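PDB 5AH1: triacylglycerol lipase from Clostridium botulinum, which hydrolyses ester bonds, including those of synthetic polyesters, as a zinc-binding alpha/beta-hydrolase classed as a triacylglycerol lipase. Local coordinates for residues N383-V387 against N423-M427; G180-Q186 against S225-P230; S330-Q334 against C389-G394; G85-F89 against T249-L253. All coordinates share one frame; numbering follows the deposited sequence.

Contact 1. Residues N383-V387 against N423-M427; sequences NDGVV and NTDHM. With K (potassium ion), chain C.
H426 meets D384 twice, once through the main chain and once through the side chain. Its backbone N donates to O of D384 at 2.9 Å, and its ring ND1 donates to OD2 of D384 at 2.8 Å. That oxygen lies in the ring plane, at the edge, but the carboxylate is turned 72° against the imidazole; ND1 arrives on the syn side, 34° out of the carboxylate plane. The other oxygen, OD1, turns back on its own loop and accepts from the backbone N of both V386 and V387, each at 2.9 Å. This double grip, with chi1 of D384 at 67° keeping CG between N and the carbonyl carbon, holds the carboxylate in place. T333 OG1 is a further partner of OD2. Such a His-carboxylate pair is consistent with the histidine and acid of an alpha/beta-hydrolase triad. In the other segment, OD1 of D425 closes an Asx turn onto N of M427.

Apolar packing fixes the imidazole from another direction. V386 CB lies over one face in a CH-pi contact, 3.5 Å from CG of H426. V387 CG2 approaches CE1 of H426 at 3.5 Å.

A metal ion adds a third kind of contact. D425 OD2 binds the potassium ion at 2.5 Å beside three waters, P351 and D428, and also accepts from the backbone N of N353.

Both segments are loops: 383-387 lies between helix 357-363, whose T359 bonds to O of G385, and strand 403-405, whereas 423-427 leads from strand 415-417 toward helix 437-448.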
loop_
_atom_site.group_PDB
_atom_site.type_symbol
_atom_site.label_atom_id
_atom_site.label_comp_id
_atom_site.label_asym_id
_atom_site.label_seq_id
_atom_site.Cartn_x
_atom_site.Cartn_y
_atom_site.Cartn_z
ATOM N N ASN A 383 -16.746 -2.962 0.168
ATOM C CA ASN A 383 -15.422 -2.511 -0.253
ATOM C C ASN A 383 -15.301 -0.987 -0.206
ATOM O O ASN A 383 -16.240 -0.291 0.191
ATOM C CB ASN A 383 -15.076 -3.107 -1.638
ATOM C CG ASN A 383 -15.960 -2.583 -2.750
ATOM O OD1 ASN A 383 -15.752 -1.474 -3.251
ATOM N ND2 ASN A 383 -16.965 -3.372 -3.141
ATOM N N ASP A 384 -14.121 -0.497 -0.574
ATOM C CA ASP A 384 -13.832 0.943 -0.588
ATOM C C ASP A 384 -13.570 1.464 -1.999
ATOM O O ASP A 384 -13.014 2.555 -2.174
ATOM C CB ASP A 384 -12.646 1.277 0.330
ATOM C CG ASP A 384 -11.328 0.712 -0.176
ATOM O OD1 ASP A 384 -11.313 0.092 -1.272
ATOM O OD2 ASP A 384 -10.310 0.853 0.532
ATOM N N GLY A 385 -13.962 0.667 -2.995
ATOM C CA GLY A 385 -13.720 0.974 -4.395
ATOM C C GLY A 385 -12.563 0.191 -4.995
ATOM O O GLY A 385 -12.488 0.023 -6.220
ATOM N N VAL A 386 -11.649 -0.289 -4.149
ATOM C CA VAL A 386 -10.436 -0.971 -4.608
ATOM C C VAL A 386 -10.175 -2.284 -3.869
ATOM O O VAL A 386 -9.769 -3.261 -4.499
ATOM C CB VAL A 386 -9.201 -0.028 -4.550
ATOM C CG1 VAL A 386 -7.958 -0.718 -5.047
ATOM C CG2 VAL A 386 -9.453 1.222 -5.364
ATOM N N VAL A 387 -10.431 -2.300 -2.564
ATOM C CA VAL A 387 -10.130 -3.456 -1.726
ATOM C C VAL A 387 -11.340 -3.864 -0.897
ATOM O O VAL A 387 -11.971 -3.039 -0.251
ATOM C CB VAL A 387 -8.927 -3.179 -0.783
ATOM C CG1 VAL A 387 -8.607 -4.382 0.068
ATOM C CG2 VAL A 387 -7.698 -2.772 -1.595
ATOM N N ASN A 423 -17.637 5.542 5.245
ATOM C CA ASN A 423 -17.911 6.637 4.319
ATOM C C ASN A 423 -16.641 7.237 3.724
ATOM O O ASN A 423 -16.573 8.452 3.503
ATOM C CB ASN A 423 -18.708 7.738 5.027
ATOM C CG ASN A 423 -19.980 7.219 5.651
ATOM O OD1 ASN A 423 -20.687 6.402 5.063
ATOM N ND2 ASN A 423 -20.273 7.679 6.860
ATOM N N THR A 424 -15.642 6.394 3.467
ATOM C CA THR A 424 -14.322 6.847 3.057
ATOM C C THR A 424 -13.802 5.894 2.005
ATOM O O THR A 424 -13.627 4.706 2.279
ATOM C CB THR A 424 -13.374 6.869 4.264
ATOM O OG1 THR A 424 -13.907 7.743 5.265
ATOM C CG2 THR A 424 -11.989 7.337 3.866
ATOM N N ASP A 425 -13.581 6.390 0.794
ATOM C CA ASP A 425 -13.079 5.523 -0.267
ATOM C C ASP A 425 -11.578 5.315 -0.181
ATOM O O ASP A 425 -10.889 5.928 0.626
ATOM C CB ASP A 425 -13.567 5.935 -1.678
ATOM C CG ASP A 425 -12.857 7.143 -2.289
ATOM O OD1 ASP A 425 -11.631 7.323 -2.166
ATOM O OD2 ASP A 425 -13.566 7.903 -2.980
ATOM N N HIS A 426 -11.092 4.434 -1.052
ATOM C CA HIS A 426 -9.724 3.972 -1.012
ATOM C C HIS A 426 -8.689 5.097 -1.031
ATOM O O HIS A 426 -7.673 4.996 -0.361
ATOM C CB HIS A 426 -9.496 3.044 -2.207
ATOM C CG HIS A 426 -8.247 2.228 -2.099
ATOM N ND1 HIS A 426 -8.111 1.200 -1.193
ATOM C CD2 HIS A 426 -7.082 2.277 -2.782
ATOM C CE1 HIS A 426 -6.916 0.652 -1.325
ATOM N NE2 HIS A 426 -6.273 1.285 -2.287
ATOM N N MET A 427 -8.951 6.134 -1.823
ATOM C CA MET A 427 -8.001 7.229 -1.999
ATOM C C MET A 427 -8.270 8.385 -1.017
ATOM O O MET A 427 -7.352 9.140 -0.672
ATOM C CB MET A 427 -8.009 7.713 -3.457
ATOM C CG MET A 427 -7.533 6.658 -4.446
ATOM S SD MET A 427 -7.047 7.318 -6.057
ATOM C CE MET A 427 -8.535 8.150 -6.593
HETATM K K K C . -14.459 10.046 -2.125
HETATM O O HOH W 1 -16.321 10.995 -3.377
HETATM O O HOH W 2 -13.393 11.016 -4.087
HETATM O O HOH W 3 -14.243 12.380 -1.103
#

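Contact 2. Residues G180-Q186 against S225-P230; sequences GHSMGGQ and STISTP
G180 pairs with the neighbouring parallel strand through both of its backbone polar groups: its N donates to O of S225 at 2.9 Å, and its O accepts from N of I227. H181 follows on the face that also carries I227. With chi1 at 176° its CG stands anti to the backbone N, and the ring brings CD2 to 3.2 Å from O of I227, while OG of S228, hydrogen-bonded to OG1 of T333, lies near the ring plane at the NE2 edge. The imidazole's own bonds run to Y99 and to O of H426. At S182 the strand breaks off. Its N donates to O of I227 at 2.8 Å, and its backbone adopts a strained phi of 60°, consistent with the nucleophile elbow, the GxSxG turn between strand 176-181 and helix 183-197 that in alpha/beta-hydrolases presents the catalytic serine. O of S182 is gripped twice, by N of G185 and, on a lone pair in the carbonyl plane, by OG1 of T229 at 2.8 Å. G185 offers a bare CA to the second segment, and T226 CG2 rests 3.6 Å from it. Q186 then crosses P230 at about a right angle, its OE1 3.9 Å from P230 CG; the amide itself is bonded to N128 and D307.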
loop_
_atom_site.group_PDB
_atom_site.type_symbol
_atom_site.label_atom_id
_atom_site.label_comp_id
_atom_site.label_asym_id
_atom_site.label_seq_id
_atom_site.Cartn_x
_atom_site.Cartn_y
_atom_site.Cartn_z
ATOM N N GLY A 180 1.801 1.978 5.801
ATOM C CA GLY A 180 1.635 1.602 4.413
ATOM C C GLY A 180 0.188 1.611 3.988
ATOM O O GLY A 180 -0.652 0.987 4.619
ATOM N N HIS A 181 -0.097 2.305 2.889
ATOM C CA HIS A 181 -1.451 2.385 2.344
ATOM C C HIS A 181 -1.582 1.399 1.201
ATOM O O HIS A 181 -0.653 1.228 0.406
ATOM C CB HIS A 181 -1.747 3.802 1.865
ATOM C CG HIS A 181 -3.076 3.953 1.197
ATOM N ND1 HIS A 181 -3.212 4.115 -0.169
ATOM C CD2 HIS A 181 -4.333 3.900 1.696
ATOM C CE1 HIS A 181 -4.494 4.223 -0.468
ATOM N NE2 HIS A 181 -5.195 4.085 0.646
ATOM N N SER A 182 -2.748 0.780 1.065
ATOM C CA SER A 182 -2.984 -0.081 -0.088
ATOM C C SER A 182 -1.925 -1.183 -0.032
ATOM O O SER A 182 -1.615 -1.705 1.037
ATOM C CB SER A 182 -2.944 0.763 -1.393
ATOM O OG SER A 182 -2.698 -0.015 -2.556
ATOM N N MET A 183 -1.377 -1.531 -1.185
ATOM C CA MET A 183 -0.300 -2.503 -1.286
ATOM C C MET A 183 0.912 -2.177 -0.393
ATOM O O MET A 183 1.682 -3.073 -0.025
ATOM C CB MET A 183 0.160 -2.591 -2.737
ATOM C CG MET A 183 0.999 -3.802 -3.046
ATOM S SD MET A 183 1.579 -3.738 -4.749
ATOM C CE MET A 183 2.368 -5.338 -4.797
ATOM N N GLY A 184 1.081 -0.908 -0.033
ATOM C CA GLY A 184 2.135 -0.514 0.890
ATOM C C GLY A 184 2.096 -1.289 2.208
ATOM O O GLY A 184 3.140 -1.597 2.755
ATOM N N GLY A 185 0.905 -1.670 2.648
ATOM C CA GLY A 185 0.768 -2.467 3.856
ATOM C C GLY A 185 1.331 -3.881 3.716
ATOM O O GLY A 185 1.968 -4.399 4.630
ATOM N N GLN A 186 1.118 -4.522 2.566
ATOM C CA GLN A 186 1.755 -5.803 2.295
ATOM C C GLN A 186 3.261 -5.643 2.222
ATOM O O GLN A 186 4.018 -6.474 2.744
ATOM C CB GLN A 186 1.268 -6.392 0.973
ATOM C CG GLN A 186 -0.155 -6.884 0.937
ATOM C CD GLN A 186 -0.491 -7.355 -0.457
ATOM O OE1 GLN A 186 -0.346 -6.589 -1.430
ATOM N NE2 GLN A 186 -0.888 -8.625 -0.589
ATOM N N SER A 225 1.687 -0.309 10.414
ATOM C CA SER A 225 0.305 0.124 10.283
ATOM C C SER A 225 -0.114 -0.006 8.832
ATOM O O SER A 225 0.523 0.589 7.954
ATOM C CB SER A 225 0.140 1.578 10.712
ATOM O OG SER A 225 0.392 1.763 12.086
ATOM N N THR A 226 -1.164 -0.792 8.589
ATOM C CA THR A 226 -1.738 -0.929 7.250
ATOM C C THR A 226 -3.030 -0.129 7.182
ATOM O O THR A 226 -3.801 -0.097 8.137
ATOM C CB THR A 226 -1.953 -2.417 6.834
ATOM O OG1 THR A 226 -3.055 -3.005 7.540
ATOM C CG2 THR A 226 -0.709 -3.232 7.071
ATOM N N ILE A 227 -3.225 0.561 6.059
ATOM C CA ILE A 227 -4.388 1.406 5.828
ATOM C C ILE A 227 -4.941 1.027 4.456
ATOM O O ILE A 227 -4.258 1.167 3.450
ATOM C CB ILE A 227 -4.024 2.911 5.865
ATOM C CG1 ILE A 227 -3.340 3.299 7.177
ATOM C CG2 ILE A 227 -5.279 3.748 5.627
ATOM C CD1 ILE A 227 -2.913 4.774 7.207
ATOM N N SER A 228 -6.173 0.534 4.436
ATOM C CA SER A 228 -6.828 0.128 3.186
ATOM C C SER A 228 -6.061 -0.974 2.459
ATOM O O SER A 228 -6.058 -1.055 1.225
ATOM C CB SER A 228 -6.989 1.323 2.243
ATOM O OG SER A 228 -7.487 2.472 2.911
ATOM N N THR A 229 -5.408 -1.834 3.222
ATOM C CA THR A 229 -4.478 -2.797 2.641
ATOM C C THR A 229 -5.166 -4.123 2.285
ATOM O O THR A 229 -5.936 -4.655 3.088
ATOM C CB THR A 229 -3.315 -3.067 3.610
ATOM O OG1 THR A 229 -2.544 -1.874 3.723
ATOM C CG2 THR A 229 -2.400 -4.214 3.152
ATOM N N PRO A 230 -4.874 -4.659 1.089
ATOM C CA PRO A 230 -5.366 -5.996 0.728
ATOM C C PRO A 230 -4.557 -7.090 1.428
ATOM O O PRO A 230 -3.777 -7.809 0.818
ATOM C CB PRO A 230 -5.167 -6.035 -0.779
ATOM C CG PRO A 230 -3.950 -5.180 -1.003
ATOM C CD PRO A 230 -4.077 -4.055 0.002
#

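Contact 3. Residues S330-Q334 against C389-G394; sequences SWTTQ and CISQDG
OG of S330 donates to O of D393 at 2.7 Å, coming from above the carbonyl plane rather than along a lone pair. The bond ties strand 327-331, an inner strand of the parallel alpha/beta-hydrolase sheet, to the loop that precedes strand 403-405. Further along, the amide of Q392 works as a clamp on the main chain of T333: OE1 accepts from N of T333 at 2.8 Å, and NE2 donates to O of T333 at 3.2 Å. Both ends of the flat group are thereby engaged, which fixes its rotation, although the NE2 bond is bent and its acceptor sits 28° out of the amide plane. An extended chain beyond CG lets Q392 span the gap, passing T332 on the way with CB of Q392 3.4 Å from OG1 of T332. Two waters fill in the polar seam. One donates to O of W331 and O of Q392; the other donates to O of C389 and joins OG1 of T332. The charge of D393 is directed away from the contact, to a salt bridge with K396. At the far end the chain of Q334 leans on the thiol of C389, CB of Q334 lying 3.6 Å from SG of C389.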
loop_
_atom_site.group_PDB
_atom_site.type_symbol
_atom_site.label_atom_id
_atom_site.label_comp_id
_atom_site.label_asym_id
_atom_site.label_seq_id
_atom_site.Cartn_x
_atom_site.Cartn_y
_atom_site.Cartn_z
ATOM N N SER A 330 -4.200 -2.200 11.944
ATOM C CA SER A 330 -4.879 -2.196 10.650
ATOM C C SER A 330 -6.074 -1.263 10.665
ATOM O O SER A 330 -6.850 -1.223 11.632
ATOM C CB SER A 330 -5.345 -3.595 10.276
ATOM O OG SER A 330 -6.175 -4.098 11.303
ATOM N N TRP A 331 -6.198 -0.512 9.575
ATOM C CA TRP A 331 -7.289 0.412 9.322
ATOM C C TRP A 331 -8.016 -0.003 8.051
ATOM O O TRP A 331 -7.384 -0.257 7.016
ATOM C CB TRP A 331 -6.736 1.824 9.175
ATOM C CG TRP A 331 -6.067 2.312 10.415
ATOM C CD1 TRP A 331 -4.759 2.166 10.753
ATOM C CD2 TRP A 331 -6.695 2.999 11.507
ATOM N NE1 TRP A 331 -4.529 2.731 11.986
ATOM C CE2 TRP A 331 -5.698 3.257 12.468
ATOM C CE3 TRP A 331 -8.006 3.421 11.760
ATOM C CZ2 TRP A 331 -5.968 3.930 13.664
ATOM C CZ3 TRP A 331 -8.273 4.076 12.935
ATOM C CH2 TRP A 331 -7.259 4.339 13.876
ATOM N N THR A 332 -9.342 -0.079 8.165
ATOM C CA THR A 332 -10.244 -0.512 7.103
ATOM C C THR A 332 -11.078 0.682 6.638
ATOM O O THR A 332 -11.684 1.376 7.469
ATOM C CB THR A 332 -11.200 -1.614 7.627
ATOM O OG1 THR A 332 -10.434 -2.762 8.025
ATOM C CG2 THR A 332 -12.212 -2.016 6.557
ATOM N N THR A 333 -11.070 0.926 5.331
ATOM C CA THR A 333 -11.936 1.913 4.709
ATOM C C THR A 333 -13.111 1.216 4.041
ATOM O O THR A 333 -12.961 0.111 3.502
ATOM C CB THR A 333 -11.154 2.767 3.680
ATOM O OG1 THR A 333 -10.173 1.956 3.010
ATOM C CG2 THR A 333 -10.433 3.910 4.368
ATOM N N GLN A 334 -14.267 1.876 4.048
ATOM C CA GLN A 334 -15.475 1.367 3.396
ATOM C C GLN A 334 -16.233 2.524 2.768
ATOM O O GLN A 334 -16.359 3.574 3.391
ATOM C CB GLN A 334 -16.378 0.660 4.406
ATOM C CG GLN A 334 -17.703 0.221 3.789
ATOM C CD GLN A 334 -18.569 -0.571 4.725
ATOM O OE1 GLN A 334 -18.168 -0.928 5.834
ATOM N NE2 GLN A 334 -19.776 -0.867 4.271
ATOM N N CYS A 389 -13.459 -4.965 2.159
ATOM C CA CYS A 389 -13.286 -4.618 3.559
ATOM C C CYS A 389 -12.775 -5.771 4.392
ATOM O O CYS A 389 -11.928 -5.578 5.266
ATOM C CB CYS A 389 -14.587 -4.075 4.152
ATOM S SG CYS A 389 -15.193 -2.581 3.378
ATOM N N ILE A 390 -13.270 -6.973 4.116
ATOM C CA ILE A 390 -12.911 -8.138 4.912
ATOM C C ILE A 390 -11.402 -8.397 4.879
ATOM O O ILE A 390 -10.845 -8.959 5.810
ATOM C CB ILE A 390 -13.686 -9.410 4.413
ATOM C CG1 ILE A 390 -13.501 -10.583 5.375
ATOM C CG2 ILE A 390 -13.266 -9.806 3.008
ATOM C CD1 ILE A 390 -14.321 -11.799 5.022
ATOM N N SER A 391 -10.756 -7.991 3.786
ATOM C CA SER A 391 -9.341 -8.248 3.566
ATOM C C SER A 391 -8.429 -7.293 4.336
ATOM O O SER A 391 -7.247 -7.558 4.490
ATOM C CB SER A 391 -9.079 -8.086 2.073
ATOM O OG SER A 391 -7.733 -8.334 1.745
ATOM N N GLN A 392 -8.989 -6.201 4.866
ATOM C CA GLN A 392 -8.174 -5.085 5.324
ATOM C C GLN A 392 -7.696 -5.185 6.778
ATOM O O GLN A 392 -6.696 -4.554 7.138
ATOM C CB GLN A 392 -8.928 -3.768 5.094
ATOM C CG GLN A 392 -9.163 -3.457 3.631
ATOM C CD GLN A 392 -9.872 -2.141 3.439
ATOM O OE1 GLN A 392 -9.589 -1.180 4.148
ATOM N NE2 GLN A 392 -10.833 -2.085 2.522
ATOM N N ASP A 393 -8.378 -5.972 7.609
ATOM C CA ASP A 393 -8.049 -5.987 9.033
ATOM C C ASP A 393 -6.779 -6.763 9.371
ATOM O O ASP A 393 -6.263 -6.635 10.478
ATOM C CB ASP A 393 -9.241 -6.453 9.896
ATOM C CG ASP A 393 -9.639 -7.885 9.649
ATOM O OD1 ASP A 393 -9.066 -8.536 8.762
ATOM O OD2 ASP A 393 -10.553 -8.344 10.370
ATOM N N GLY A 394 -6.266 -7.534 8.415
ATOM C CA GLY A 394 -5.068 -8.307 8.642
ATOM C C GLY A 394 -5.119 -9.573 7.831
ATOM O O GLY A 394 -6.170 -9.922 7.303
HETATM O O HOH W 4 -5.507 -2.249 6.300
HETATM O O HOH W 5 -11.672 -5.214 8.002
#

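Contact 4. Residues G85-F89 against T249-L253; sequences GFMGF and TFGVL
M87 is the bump of this contact, reaching from a tight turn into a hollow formed by T249, F250 and L253 on one helix. The turn, type II from G85 to G88, places M87 in a left-handed backbone conformation and aims its CB at the helix. The side chain does not run straight: bends at chi2 (-70°) and chi3 (-77°) fold it so that successive atoms meet different walls. Near its base, CB and CG press on CG2 of T249, a fit that looks tight but is doubtful in detail because T249 was modelled in two conformers. At its end, the CE methyl lies 3.6 Å from both CD1 and CE1 of F250, approaching the ring obliquely, and 4.1 Å from CD2 of L253. SD of M87 makes a Met-aromatic contact with the F250 ring that is likewise oblique.

Two phenylalanines border this knob. The F86 ring has CG of M87 above its centre, and in the modelled conformer its edge faces OG1 of T249, which is hydrogen-bonded to O of L245. F89 crosses L253 at about a right angle and sets CE2 4.0 Å from CD2 of the leucine. No hydrogen bond spans the segments; apolar and Met-aromatic packing joins them.

The 85-89 loop follows strand 80-83, the place from which alpha/beta-hydrolases usually supply part of the oxyanion hole. F86 also packs on helix 304-308, while F250, on helix 242-257, is backed by I288 and L292 of helix 284-292.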
loop_
_atom_site.group_PDB
_atom_site.type_symbol
_atom_site.label_atom_id
_atom_site.label_comp_id
_atom_site.label_asym_id
_atom_site.label_seq_id
_atom_site.Cartn_x
_atom_site.Cartn_y
_atom_site.Cartn_z
ATOM N N GLY A 85 1.041 2.582 -2.046
ATOM C CA GLY A 85 0.566 1.347 -2.646
ATOM C C GLY A 85 0.805 1.185 -4.131
ATOM O O GLY A 85 1.807 1.627 -4.691
ATOM N N PHE A 86 -0.136 0.488 -4.748
ATOM C CA PHE A 86 -0.114 0.194 -6.180
ATOM C C PHE A 86 -0.304 1.485 -6.965
ATOM O O PHE A 86 -1.188 2.284 -6.632
ATOM C CB PHE A 86 -1.251 -0.794 -6.451
ATOM C CG PHE A 86 -1.380 -1.260 -7.877
ATOM C CD1 PHE A 86 -0.408 -2.031 -8.478
ATOM C CD2 PHE A 86 -2.527 -1.002 -8.575
ATOM C CE1 PHE A 86 -0.569 -2.493 -9.760
ATOM C CE2 PHE A 86 -2.680 -1.467 -9.854
ATOM C CZ PHE A 86 -1.701 -2.203 -10.439
ATOM N N MET A 87 0.550 1.709 -7.959
ATOM C CA MET A 87 0.471 2.909 -8.785
ATOM C C MET A 87 0.563 4.209 -7.976
ATOM O O MET A 87 -0.051 5.218 -8.324
ATOM C CB MET A 87 -0.749 2.861 -9.721
ATOM C CG MET A 87 -0.511 1.921 -10.925
ATOM S SD MET A 87 0.707 2.611 -12.081
ATOM C CE MET A 87 -0.326 3.802 -12.890
ATOM N N GLY A 88 1.365 4.175 -6.907
ATOM C CA GLY A 88 1.791 5.378 -6.207
ATOM C C GLY A 88 3.178 5.801 -6.646
ATOM O O GLY A 88 3.973 4.960 -7.081
ATOM N N PHE A 89 3.454 7.103 -6.565
ATOM C CA PHE A 89 4.697 7.684 -7.066
ATOM C C PHE A 89 5.381 8.545 -6.011
ATOM O O PHE A 89 4.844 8.735 -4.921
ATOM C CB PHE A 89 4.401 8.448 -8.353
ATOM C CG PHE A 89 3.906 7.541 -9.435
ATOM C CD1 PHE A 89 4.797 6.807 -10.204
ATOM C CD2 PHE A 89 2.546 7.357 -9.639
ATOM C CE1 PHE A 89 4.344 5.902 -11.168
ATOM C CE2 PHE A 89 2.092 6.469 -10.606
ATOM C CZ PHE A 89 2.995 5.743 -11.375
ATOM N N THR A 249 -5.953 1.632 -14.059
ATOM C CA THR A 249 -5.264 2.422 -13.058
ATOM C C THR A 249 -4.509 3.613 -13.681
ATOM O O THR A 249 -4.345 4.641 -13.040
ATOM C CB THR A 249 -4.360 1.539 -12.199
ATOM O OG1 THR A 249 -5.116 0.407 -11.741
ATOM C CG2 THR A 249 -3.872 2.312 -11.003
ATOM N N PHE A 250 -4.082 3.495 -14.936
ATOM C CA PHE A 250 -3.548 4.651 -15.677
ATOM C C PHE A 250 -4.654 5.672 -15.906
ATOM O O PHE A 250 -4.422 6.875 -15.834
ATOM C CB PHE A 250 -2.934 4.246 -17.018
ATOM C CG PHE A 250 -1.542 3.703 -16.910
ATOM C CD1 PHE A 250 -0.505 4.481 -16.425
ATOM C CD2 PHE A 250 -1.260 2.423 -17.333
ATOM C CE1 PHE A 250 0.776 3.970 -16.344
ATOM C CE2 PHE A 250 0.012 1.911 -17.249
ATOM C CZ PHE A 250 1.029 2.678 -16.754
ATOM N N GLY A 251 -5.854 5.189 -16.189
ATOM C CA GLY A 251 -7.018 6.055 -16.282
ATOM C C GLY A 251 -7.246 6.830 -14.992
ATOM O O GLY A 251 -7.442 8.041 -15.019
ATOM N N VAL A 252 -7.222 6.136 -13.853
ATOM C CA VAL A 252 -7.385 6.799 -12.566
ATOM C C VAL A 252 -6.283 7.850 -12.378
ATOM O O VAL A 252 -6.542 8.976 -11.947
ATOM C CB VAL A 252 -7.373 5.801 -11.393
ATOM C CG1 VAL A 252 -7.475 6.549 -10.084
ATOM C CG2 VAL A 252 -8.530 4.813 -11.513
ATOM N N LEU A 253 -5.047 7.489 -12.704
ATOM C CA LEU A 253 -3.944 8.444 -12.611
ATOM C C LEU A 253 -4.253 9.693 -13.447
ATOM O O LEU A 253 -4.014 10.817 -13.008
ATOM C CB LEU A 253 -2.629 7.781 -13.039
ATOM C CG LEU A 253 -1.381 8.672 -13.072
ATOM C CD1 LEU A 253 -1.077 9.285 -11.712
ATOM C CD2 LEU A 253 -0.189 7.864 -13.555
#

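Contacts 1, 2 and 4 meet at S182, the probable active-site serine, and contact 3 stands behind them. Contact 2 supplies the probable elbow and contact 1 the histidine that would act with it: NE2 of H426 lies 3.5 Å from CB of S182, and O of H426 is 2.8 Å from NE2 of H181. Contact 3 forms a second shell, since OG1 of T333 reaches OD2 of D384 and OG of S228, each at 2.7 Å. Contact 4 reaches S182 from another side through the 85-87 loop, where CA of G85 is 3.5 Å from OG of S182, a distance left doubtful by the serine's two conformers. Contacts 3 and 4 do not touch, their nearest atoms being about 12 Å apart.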